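BauA (PDB 6HCP) probably imports ferric preacinetobactin through the outer membrane of Acinetobacter baumannii as a TonB-dependent siderophore receptor. Local coordinates at residues 99-103 with 684-688; 109-115 with 152-158; 133-139 with 160-166; 413-417 with 450-454. All coordinates share one frame; numbering follows the deposited sequence.

Interaction 1 (99-103 with 684-688); sequences GWSEN and QPQLT
The indole of Trp100 and the amide of Gln686 stand almost perpendicular, their planes 89° apart, with Trp100 CH2 3.7 Å from Gln686 OE1. Leu687 reaches the same benzo end obliquely and crosswise, Leu687 CD1 lying 3.5 Å from Trp100 CZ2. At the indole edge, in the ring plane, a water accepts from Trp100 NE1 and donates to Gln686 O; Tyr128 adds an edge-to-face contact with the ring. Two amides carry the direct polar link. Gln686 is extended beyond CG (chi2 -176°), which gives it the length to bring NE2 to within 2.8 Å of Asn103 OD1. That bond is nearly straight and lies in the glutamine's own amide plane, but it meets Asn103 from above its carbonyl plane, not on a lone pair. Asparagine suits the spot because the other half of its amide still donates: Asn103 ND2 bonds to Asn94 OD1 and to a water that passes the link on to Gln684 O, 2.8 Å from that water. The mixture of one direct bond, bridging waters and a little apolar packing joins here a plug loop to the loop between the last two long barrel strands, as expected of a TonB-dependent receptor whose barrel encloses its plug.

Interaction 2 (109-115 with 152-158); sequences YASSTND and PPAGSVG
A single carboxylate, that of Asp115, holds the 152-158 loop by three hydrogen bonds, one of them notably short: Ser156 OG donates to Asp115 OD2 at 2.5 Å, on the anti lone pair. The same oxygen also accepts from Ser156 N, which approaches almost end-on to the C-O bond. Asp115 OD1 turns its syn lone pair to Ala154 N, 2.7 Å away, close to straight at 167°. The acid thus clasps the type I turn from Pro152 to Gly155, and the Pro152 ring crosses it at about a right angle, Pro152 CB lying 3.5 Å from Asp115 CG. Ser156 OG sits between its backbone N and carbonyl carbon (chi1 68°), where it can donate to the aspartate while accepting from Ser112 N at 3.0 Å and from a water. Ser112 in turn forms an ST turn, its OG accepting from Asn114 N.

Glycine suits position 155 because phi is positive there; Gly158 CA lies 3.8 Å from Tyr109 O, on the side where a side chain would collide with it. Nearby, Ala110 O takes a weak bond from Gly158 N and a water that also binds Val157 N. Outward, Tyr109 OH bonds to Ile533 O and Gly155 O accepts from Thr489 OG1, both in barrel strands. The three donors probably stabilise the ionised form of buried Asp115.

Interaction 3 (133-139 with 160-166); sequences EMFGRVE and TVNLVTK
Backbone bonds set the frame between strands 137-139 and 160-165, which run antiparallel with axes 4.8 Å apart. Glu139 and Asn162 form a hydrogen-bonded pair, each N reaching the other's O, and Val164 N donates to Arg137 O. Before that the register slips by one residue: Gly136 N at 2.7 Å and, weakly, Arg137 N both point to Val164 O, a classic beta bulge, and the chain turns a corner there.

Polar side chains add to this. Asn162 ND2 donates to Glu139 OE1 at 3.0 Å, almost straight (175°) and in its own amide plane, yet it arrives from above the carboxylate. Asn162 OD1 is taken by Ser117 and Gly120, while Glu139 OE1 also accepts from Asn48 N. Lysine suits position 166 because its extended chain runs back alongside the 133-136 backbone, bringing Lys166 NZ to 2.7 Å from Glu133 O; Asp191 of the barrel balances its charge.

Apolar contacts gather round Phe135. Leu163 CB lies over one ring face in a CH-pi contact, 3.7 Å from the Phe135 centroid, and Met134 CG covers the opposite face. Leu163 CD2 reaches Val138 CG1 at 3.9 Å, side by side; Val138, on this face, also packs on helix 81-84. Neighbouring strands are thereby joined in the mixed sheet of the plug domain, the globular domain that fills the barrel in TonB-dependent receptors.

Interaction 4 (413-417 with 450-454); sequences LFHST and TSSVN
Phe414 lies crosswise over Val453, which touches the root of the side chain more than the ring: Val453 CG1 is 3.7 Å from Phe414 CB, and Val453 CG2 approaches the ring obliquely. With chi1 at 60°, the phenyl group swings between its own backbone N and carbonyl carbon, a torsion that carries the ring away from Val453 and past Ser451 OG, 3.9 Å from Phe414 CD1. A branched residue suits this place because its two methyls both rest against one side of the aromatic stem, Val453 CG2 at 3.8 Å from Phe414 CB. Next along, Ser452, just past the end of its strand, grips His415 twice. Its OG accepts from His415 N at 2.9 Å, standing in for a backbone carbonyl, while Ser452 N donates to His415 O. A small hydroxyl residue can do this at the point where the strand gives way to a type I turn, Ser451 to Asn454, closed by Asn454 N to Ser451 O.

These are the far ends of strands 412-431 and 436-451, an antiparallel hairpin of the barrel, away from its own connecting turn. Here Ser416 and Ser451 make a non-hydrogen-bonded pair, and Thr417 with Thr450 a hydrogen-bonded one, each N bonding to the other's O at 3.0 Å.

The two threonines also meet through their side chains. Thr417 OG1 and Thr450 OG1 are 2.6 Å apart and hydrogen-bonded, either able to donate; both hydroxyls take the position between N and carbonyl carbon (chi1 77° and 71°), which turns them to each other. On the other flank strand 361-381 continues the barrel wall: its Asp377 accepts from His415 ND1, and Leu413 with Phe414 forms a classic bulge facing Asp378.

In the fold
Interactions 1 to 3 all involve the plug, whereas interaction 4 belongs wholly to the barrel. In sequence, 2 and 3 alternate their segments, and interaction 1 spans everything, its second loop lying near the chain's end. Centres of 1 and 2 are about 14 Å apart, and Glu102 touches Thr113 between them. Interactions 2 and 3, centres about 17 Å apart and close neighbours in sequence, link loops of the plug to its central sheet. Interaction 4, at the barrel's outward end, is about 33 Å from interaction 3, centre to centre. Interactions 2 and 3 brace the plug internally, interaction 1 ties it to the barrel, and interaction 4 holds the barrel wall, consistent with a gated siderophore channel.

Interaction 1 (99-103 with 684-688)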
# COMPACT_ATOMS: atom_id res chain seq x y z
N GLY A 99 -3.28 10.56 -21.29
CA GLY A 99 -4.17 10.92 -22.37
C GLY A 99 -3.41 11.65 -23.47
O GLY A 99 -2.24 12.05 -23.30
N TRP A 100 -4.09 11.86 -24.60
CA TRP A 100 -3.49 12.58 -25.72
C TRP A 100 -3.49 14.10 -25.50
O TRP A 100 -2.83 14.83 -26.23
CB TRP A 100 -4.18 12.18 -27.02
CG TRP A 100 -5.68 12.24 -26.98
CD1 TRP A 100 -6.55 11.23 -26.71
CD2 TRP A 100 -6.49 13.40 -27.25
NE1 TRP A 100 -7.84 11.68 -26.78
CE2 TRP A 100 -7.83 12.98 -27.19
CE3 TRP A 100 -6.20 14.72 -27.63
CZ2 TRP A 100 -8.89 13.87 -27.36
CZ3 TRP A 100 -7.26 15.60 -27.80
CH2 TRP A 100 -8.58 15.18 -27.64
N SER A 101 -4.20 14.57 -24.48
CA SER A 101 -4.13 15.96 -24.04
C SER A 101 -4.51 16.04 -22.57
O SER A 101 -5.12 15.11 -22.04
CB SER A 101 -5.03 16.89 -24.85
OG SER A 101 -6.38 16.81 -24.41
N GLU A 102 -4.27 17.20 -21.97
CA GLU A 102 -4.88 17.53 -20.68
C GLU A 102 -6.38 17.78 -20.91
O GLU A 102 -6.82 18.00 -22.04
CB GLU A 102 -4.26 18.79 -20.05
CG GLU A 102 -2.75 18.71 -19.85
CD GLU A 102 -2.19 19.84 -19.02
OE1 GLU A 102 -2.78 20.11 -17.96
OE2 GLU A 102 -1.14 20.46 -19.41
N ASN A 103 -7.15 17.64 -19.84
CA ASN A 103 -8.60 17.83 -19.94
C ASN A 103 -9.12 18.38 -18.63
O ASN A 103 -9.10 17.70 -17.61
CB ASN A 103 -9.33 16.54 -20.28
CG ASN A 103 -10.82 16.76 -20.50
OD1 ASN A 103 -11.20 17.72 -21.15
ND2 ASN A 103 -11.66 15.92 -19.93
N GLN A 684 -15.30 10.94 -17.54
CA GLN A 684 -15.54 11.19 -18.95
C GLN A 684 -14.40 12.02 -19.50
O GLN A 684 -14.25 13.19 -19.17
CB GLN A 684 -16.87 11.90 -19.20
CG GLN A 684 -17.17 12.10 -20.69
CD GLN A 684 -18.64 12.14 -21.01
OE1 GLN A 684 -19.21 13.21 -21.26
NE2 GLN A 684 -19.26 10.96 -21.10
N PRO A 685 -13.66 11.48 -20.49
CA PRO A 685 -12.64 12.27 -21.20
C PRO A 685 -13.27 13.02 -22.38
O PRO A 685 -14.47 12.85 -22.67
CB PRO A 685 -11.69 11.17 -21.67
CG PRO A 685 -12.63 10.04 -22.04
CD PRO A 685 -13.78 10.13 -21.05
N GLN A 686 -12.42 13.67 -23.17
CA GLN A 686 -12.84 14.21 -24.48
C GLN A 686 -13.00 13.08 -25.50
O GLN A 686 -12.25 12.10 -25.50
CB GLN A 686 -11.80 15.21 -24.95
CG GLN A 686 -11.84 16.49 -24.14
CD GLN A 686 -10.89 17.54 -24.66
OE1 GLN A 686 -10.67 17.64 -25.86
NE2 GLN A 686 -10.40 18.40 -23.77
N LEU A 687 -14.03 13.23 -26.34
CA LEU A 687 -14.28 12.48 -27.59
C LEU A 687 -14.84 11.07 -27.36
O LEU A 687 -15.53 10.57 -28.21
CB LEU A 687 -13.02 12.44 -28.47
CG LEU A 687 -12.48 13.81 -28.89
CD1 LEU A 687 -11.35 13.64 -29.90
CD2 LEU A 687 -13.57 14.71 -29.45
N THR A 688 -14.55 10.44 -26.21
CA THR A 688 -15.11 9.12 -25.90
C THR A 688 -15.82 9.22 -24.55
O THR A 688 -15.66 10.19 -23.83
CB THR A 688 -14.03 8.02 -25.87
OG1 THR A 688 -13.06 8.41 -24.89
CG2 THR A 688 -13.36 7.78 -27.20
O HOH W 1 -10.13 10.40 -25.89
O HOH W 2 -7.60 19.40 -25.41
O HOH W 3 -14.48 15.51 -20.68

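Interaction 2 (109-115 with 152-158)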
# COMPACT_ATOMS: atom_id res chain seq x y z
N TYR A 109 -17.59 24.35 -17.46
CA TYR A 109 -17.44 24.42 -18.90
C TYR A 109 -16.00 24.06 -19.31
O TYR A 109 -15.06 24.42 -18.62
CB TYR A 109 -17.73 25.83 -19.42
CG TYR A 109 -19.18 26.20 -19.41
CD1 TYR A 109 -20.09 25.55 -20.22
CD2 TYR A 109 -19.65 27.18 -18.55
CE1 TYR A 109 -21.43 25.90 -20.22
CE2 TYR A 109 -20.99 27.51 -18.51
CZ TYR A 109 -21.87 26.90 -19.38
OH TYR A 109 -23.18 27.28 -19.41
N ALA A 110 -15.87 23.45 -20.48
CA ALA A 110 -14.55 23.10 -21.00
C ALA A 110 -13.68 24.35 -21.06
O ALA A 110 -14.14 25.45 -21.38
CB ALA A 110 -14.68 22.46 -22.37
N SER A 111 -12.41 24.18 -20.68
CA SER A 111 -11.38 25.17 -20.87
C SER A 111 -10.24 24.53 -21.65
O SER A 111 -9.52 23.68 -21.13
CB SER A 111 -10.90 25.74 -19.56
OG SER A 111 -9.87 26.71 -19.79
N SER A 112 -10.14 24.88 -22.94
CA SER A 112 -9.25 24.17 -23.86
C SER A 112 -7.79 24.47 -23.54
O SER A 112 -7.41 25.65 -23.31
CB SER A 112 -9.58 24.53 -25.31
OG SER A 112 -8.63 23.98 -26.21
N THR A 113 -6.94 23.45 -23.68
CA THR A 113 -5.51 23.63 -23.61
C THR A 113 -5.04 24.63 -24.66
O THR A 113 -4.04 25.31 -24.47
CB THR A 113 -4.79 22.28 -23.75
OG1 THR A 113 -5.18 21.65 -24.98
CG2 THR A 113 -5.10 21.39 -22.57
N ASN A 114 -5.74 24.66 -25.79
CA ASN A 114 -5.39 25.54 -26.91
C ASN A 114 -5.51 27.03 -26.53
O ASN A 114 -5.04 27.88 -27.28
CB ASN A 114 -6.35 25.40 -28.09
CG ASN A 114 -6.23 24.13 -28.89
OD1 ASN A 114 -7.02 23.95 -29.82
ND2 ASN A 114 -5.38 23.20 -28.48
N ASP A 115 -6.24 27.32 -25.44
CA ASP A 115 -6.70 28.66 -25.08
C ASP A 115 -5.92 29.25 -23.91
O ASP A 115 -6.32 30.26 -23.33
CB ASP A 115 -8.20 28.66 -24.78
CG ASP A 115 -9.05 28.44 -26.03
OD1 ASP A 115 -8.47 28.53 -27.14
OD2 ASP A 115 -10.25 28.12 -25.90
N PRO A 152 -10.06 33.35 -27.61
CA PRO A 152 -8.91 32.48 -27.87
C PRO A 152 -9.21 31.44 -28.94
O PRO A 152 -10.37 31.23 -29.32
CB PRO A 152 -8.66 31.85 -26.50
CG PRO A 152 -10.04 31.78 -25.89
CD PRO A 152 -10.72 33.07 -26.32
N PRO A 153 -8.18 30.73 -29.45
CA PRO A 153 -8.33 29.99 -30.70
C PRO A 153 -9.40 28.89 -30.71
O PRO A 153 -9.96 28.65 -31.77
CB PRO A 153 -6.94 29.35 -30.88
CG PRO A 153 -6.00 30.30 -30.21
CD PRO A 153 -6.78 30.82 -29.02
N ALA A 154 -9.66 28.22 -29.57
CA ALA A 154 -10.65 27.14 -29.55
C ALA A 154 -12.02 27.64 -29.05
O ALA A 154 -12.98 26.88 -29.00
CB ALA A 154 -10.19 25.99 -28.70
N GLY A 155 -12.12 28.93 -28.71
CA GLY A 155 -13.40 29.53 -28.29
C GLY A 155 -13.99 28.93 -27.02
O GLY A 155 -15.19 29.01 -26.80
N SER A 156 -13.15 28.40 -26.11
CA SER A 156 -13.66 27.86 -24.86
C SER A 156 -13.94 29.02 -23.89
O SER A 156 -13.34 30.09 -24.02
CB SER A 156 -12.73 26.80 -24.25
OG SER A 156 -11.50 27.37 -23.81
N VAL A 157 -14.86 28.82 -22.93
CA VAL A 157 -15.40 29.92 -22.13
C VAL A 157 -15.33 29.66 -20.61
O VAL A 157 -15.76 30.51 -19.83
CB VAL A 157 -16.85 30.22 -22.54
CG1 VAL A 157 -16.93 30.57 -24.03
CG2 VAL A 157 -17.81 29.08 -22.21
N GLY A 158 -14.76 28.54 -20.16
CA GLY A 158 -14.83 28.21 -18.74
C GLY A 158 -13.96 29.13 -17.88
O GLY A 158 -14.26 29.39 -16.71
O HOH W 4 -16.07 26.12 -23.06
O HOH W 5 -11.69 28.63 -21.33

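Interaction 3 (133-139 with 160-166)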
# COMPACT_ATOMS: atom_id res chain seq x y z
N GLU A 133 7.82 23.64 -16.06
CA GLU A 133 9.16 24.00 -15.52
C GLU A 133 9.55 25.44 -15.89
O GLU A 133 10.40 26.02 -15.24
CB GLU A 133 10.23 23.04 -16.02
CG GLU A 133 10.21 21.71 -15.28
CD GLU A 133 9.21 20.71 -15.83
OE1 GLU A 133 8.50 21.04 -16.83
OE2 GLU A 133 9.20 19.57 -15.32
N MET A 134 8.99 26.00 -16.96
CA MET A 134 9.46 27.31 -17.41
C MET A 134 8.63 28.46 -16.83
O MET A 134 8.87 29.62 -17.17
CB MET A 134 9.51 27.40 -18.94
CG MET A 134 8.17 27.26 -19.63
SD MET A 134 8.33 27.38 -21.45
CE MET A 134 8.43 29.14 -21.67
N PHE A 135 7.73 28.17 -15.88
CA PHE A 135 6.83 29.23 -15.41
C PHE A 135 7.10 29.61 -13.96
O PHE A 135 7.20 28.75 -13.07
CB PHE A 135 5.37 28.83 -15.65
CG PHE A 135 5.11 28.47 -17.09
CD1 PHE A 135 5.17 29.44 -18.08
CD2 PHE A 135 4.85 27.16 -17.46
CE1 PHE A 135 5.04 29.09 -19.42
CE2 PHE A 135 4.69 26.82 -18.80
CZ PHE A 135 4.80 27.78 -19.77
N GLY A 136 7.04 30.93 -13.72
CA GLY A 136 7.09 31.51 -12.39
C GLY A 136 5.73 31.53 -11.71
O GLY A 136 5.64 31.51 -10.48
N ARG A 137 4.67 31.66 -12.51
CA ARG A 137 3.31 31.70 -12.00
C ARG A 137 2.39 30.95 -12.97
O ARG A 137 2.61 30.95 -14.16
CB ARG A 137 2.77 33.12 -11.83
CG ARG A 137 3.63 34.05 -10.99
CD ARG A 137 3.48 33.77 -9.50
NE ARG A 137 4.25 34.72 -8.72
CZ ARG A 137 5.46 34.51 -8.20
NH1 ARG A 137 6.13 33.38 -8.43
NH2 ARG A 137 5.99 35.45 -7.44
N VAL A 138 1.37 30.32 -12.40
CA VAL A 138 0.27 29.77 -13.17
C VAL A 138 -1.01 30.38 -12.63
O VAL A 138 -1.35 30.15 -11.47
CB VAL A 138 0.23 28.23 -13.07
CG1 VAL A 138 -1.05 27.69 -13.70
CG2 VAL A 138 1.45 27.60 -13.70
N GLU A 139 -1.64 31.25 -13.44
CA GLU A 139 -2.74 32.06 -13.02
C GLU A 139 -4.04 31.54 -13.65
O GLU A 139 -4.07 31.10 -14.80
CB GLU A 139 -2.54 33.52 -13.46
CG GLU A 139 -1.22 34.13 -13.07
CD GLU A 139 -1.05 35.57 -13.52
OE1 GLU A 139 -1.83 36.02 -14.42
OE2 GLU A 139 -0.18 36.26 -12.93
N THR A 160 -9.70 31.42 -17.97
CA THR A 160 -8.43 31.65 -18.64
C THR A 160 -7.29 31.26 -17.70
O THR A 160 -7.22 31.70 -16.55
CB THR A 160 -8.30 33.10 -19.13
OG1 THR A 160 -9.39 33.37 -20.02
CG2 THR A 160 -6.97 33.35 -19.83
N VAL A 161 -6.38 30.45 -18.24
CA VAL A 161 -5.16 30.06 -17.60
C VAL A 161 -4.02 30.85 -18.25
O VAL A 161 -3.83 30.74 -19.47
CB VAL A 161 -4.92 28.55 -17.76
CG1 VAL A 161 -3.61 28.13 -17.11
CG2 VAL A 161 -6.10 27.75 -17.21
N ASN A 162 -3.31 31.63 -17.44
CA ASN A 162 -2.24 32.49 -17.91
C ASN A 162 -0.92 32.01 -17.28
O ASN A 162 -0.82 31.94 -16.05
CB ASN A 162 -2.51 33.96 -17.59
CG ASN A 162 -1.43 34.89 -18.11
OD1 ASN A 162 -1.02 34.77 -19.27
ND2 ASN A 162 -0.89 35.75 -17.24
N LEU A 163 0.04 31.66 -18.13
CA LEU A 163 1.32 31.13 -17.69
C LEU A 163 2.36 32.24 -17.79
O LEU A 163 2.54 32.85 -18.87
CB LEU A 163 1.71 29.94 -18.55
CG LEU A 163 0.64 28.85 -18.70
CD1 LEU A 163 1.16 27.70 -19.53
CD2 LEU A 163 0.16 28.35 -17.35
N VAL A 164 2.94 32.58 -16.64
CA VAL A 164 3.91 33.67 -16.52
C VAL A 164 5.30 33.05 -16.51
O VAL A 164 5.59 32.19 -15.67
CB VAL A 164 3.64 34.50 -15.26
CG1 VAL A 164 4.69 35.59 -15.06
CG2 VAL A 164 2.24 35.07 -15.24
N THR A 165 6.14 33.43 -17.47
CA THR A 165 7.44 32.79 -17.64
C THR A 165 8.43 33.31 -16.58
O THR A 165 8.18 34.32 -15.91
CB THR A 165 8.00 33.01 -19.05
OG1 THR A 165 8.08 34.42 -19.27
CG2 THR A 165 7.15 32.34 -20.10
N LYS A 166 9.53 32.57 -16.44
CA LYS A 166 10.61 32.91 -15.48
C LYS A 166 11.61 33.87 -16.14
O LYS A 166 12.09 33.62 -17.25
CB LYS A 166 11.37 31.64 -15.09
CG LYS A 166 10.64 30.65 -14.21
CD LYS A 166 11.36 29.31 -14.14
CE LYS A 166 10.85 28.40 -13.04
NZ LYS A 166 11.58 27.11 -13.02

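Interaction 4 (413-417 with 450-454)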
# COMPACT_ATOMS: atom_id res chain seq x y z
N LEU A 413 -5.24 15.17 -45.80
CA LEU A 413 -6.68 15.29 -45.88
C LEU A 413 -7.07 16.70 -46.36
O LEU A 413 -7.82 16.83 -47.30
CB LEU A 413 -7.32 14.99 -44.52
CG LEU A 413 -7.17 13.55 -44.02
CD1 LEU A 413 -7.80 13.39 -42.65
CD2 LEU A 413 -7.77 12.55 -45.00
N PHE A 414 -6.63 17.74 -45.65
CA PHE A 414 -7.08 19.11 -46.00
C PHE A 414 -6.20 20.14 -45.30
O PHE A 414 -5.54 19.86 -44.29
CB PHE A 414 -8.55 19.32 -45.66
CG PHE A 414 -8.91 19.13 -44.20
CD1 PHE A 414 -8.81 20.19 -43.31
CD2 PHE A 414 -9.38 17.92 -43.73
CE1 PHE A 414 -9.12 20.02 -41.97
CE2 PHE A 414 -9.65 17.74 -42.38
CZ PHE A 414 -9.52 18.79 -41.51
N HIS A 415 -6.17 21.33 -45.91
CA HIS A 415 -5.56 22.52 -45.39
C HIS A 415 -6.66 23.37 -44.75
O HIS A 415 -7.77 23.38 -45.25
CB HIS A 415 -4.84 23.27 -46.52
CG HIS A 415 -4.05 24.43 -46.06
ND1 HIS A 415 -2.82 24.29 -45.44
CD2 HIS A 415 -4.33 25.76 -46.07
CE1 HIS A 415 -2.36 25.48 -45.10
NE2 HIS A 415 -3.28 26.39 -45.45
N SER A 416 -6.37 24.04 -43.64
CA SER A 416 -7.35 24.90 -42.99
C SER A 416 -6.65 26.11 -42.39
O SER A 416 -5.43 26.12 -42.24
CB SER A 416 -8.15 24.14 -41.96
OG SER A 416 -7.30 23.61 -40.95
N THR A 417 -7.42 27.18 -42.16
CA THR A 417 -6.92 28.39 -41.58
C THR A 417 -7.96 28.93 -40.59
O THR A 417 -9.15 28.67 -40.71
CB THR A 417 -6.56 29.48 -42.61
OG1 THR A 417 -7.78 30.07 -43.05
CG2 THR A 417 -5.77 28.95 -43.79
N THR A 450 -11.27 28.89 -42.82
CA THR A 450 -11.35 28.26 -44.13
C THR A 450 -10.91 26.80 -44.03
O THR A 450 -10.13 26.43 -43.15
CB THR A 450 -10.51 28.99 -45.17
OG1 THR A 450 -9.12 28.77 -44.89
CG2 THR A 450 -10.80 30.48 -45.22
N SER A 451 -11.36 26.01 -45.01
CA SER A 451 -10.91 24.64 -45.20
C SER A 451 -10.86 24.31 -46.70
O SER A 451 -11.79 24.62 -47.43
CB SER A 451 -11.82 23.69 -44.49
OG SER A 451 -11.60 22.36 -44.94
N SER A 452 -9.80 23.65 -47.14
CA SER A 452 -9.57 23.35 -48.56
C SER A 452 -10.57 22.32 -49.09
O SER A 452 -10.67 22.16 -50.29
CB SER A 452 -8.16 22.88 -48.81
OG SER A 452 -7.97 21.60 -48.23
N VAL A 453 -11.35 21.66 -48.21
CA VAL A 453 -12.34 20.71 -48.69
C VAL A 453 -13.77 21.20 -48.42
O VAL A 453 -14.71 20.48 -48.69
CB VAL A 453 -12.14 19.31 -48.08
CG1 VAL A 453 -10.82 18.71 -48.54
CG2 VAL A 453 -12.25 19.34 -46.56
N ASN A 454 -13.93 22.41 -47.88
CA ASN A 454 -15.25 22.99 -47.70
C ASN A 454 -15.72 23.51 -49.06
O ASN A 454 -15.01 24.28 -49.69
CB ASN A 454 -15.23 24.15 -46.70
CG ASN A 454 -16.61 24.65 -46.33
OD1 ASN A 454 -17.59 23.91 -46.43
ND2 ASN A 454 -16.67 25.86 -45.79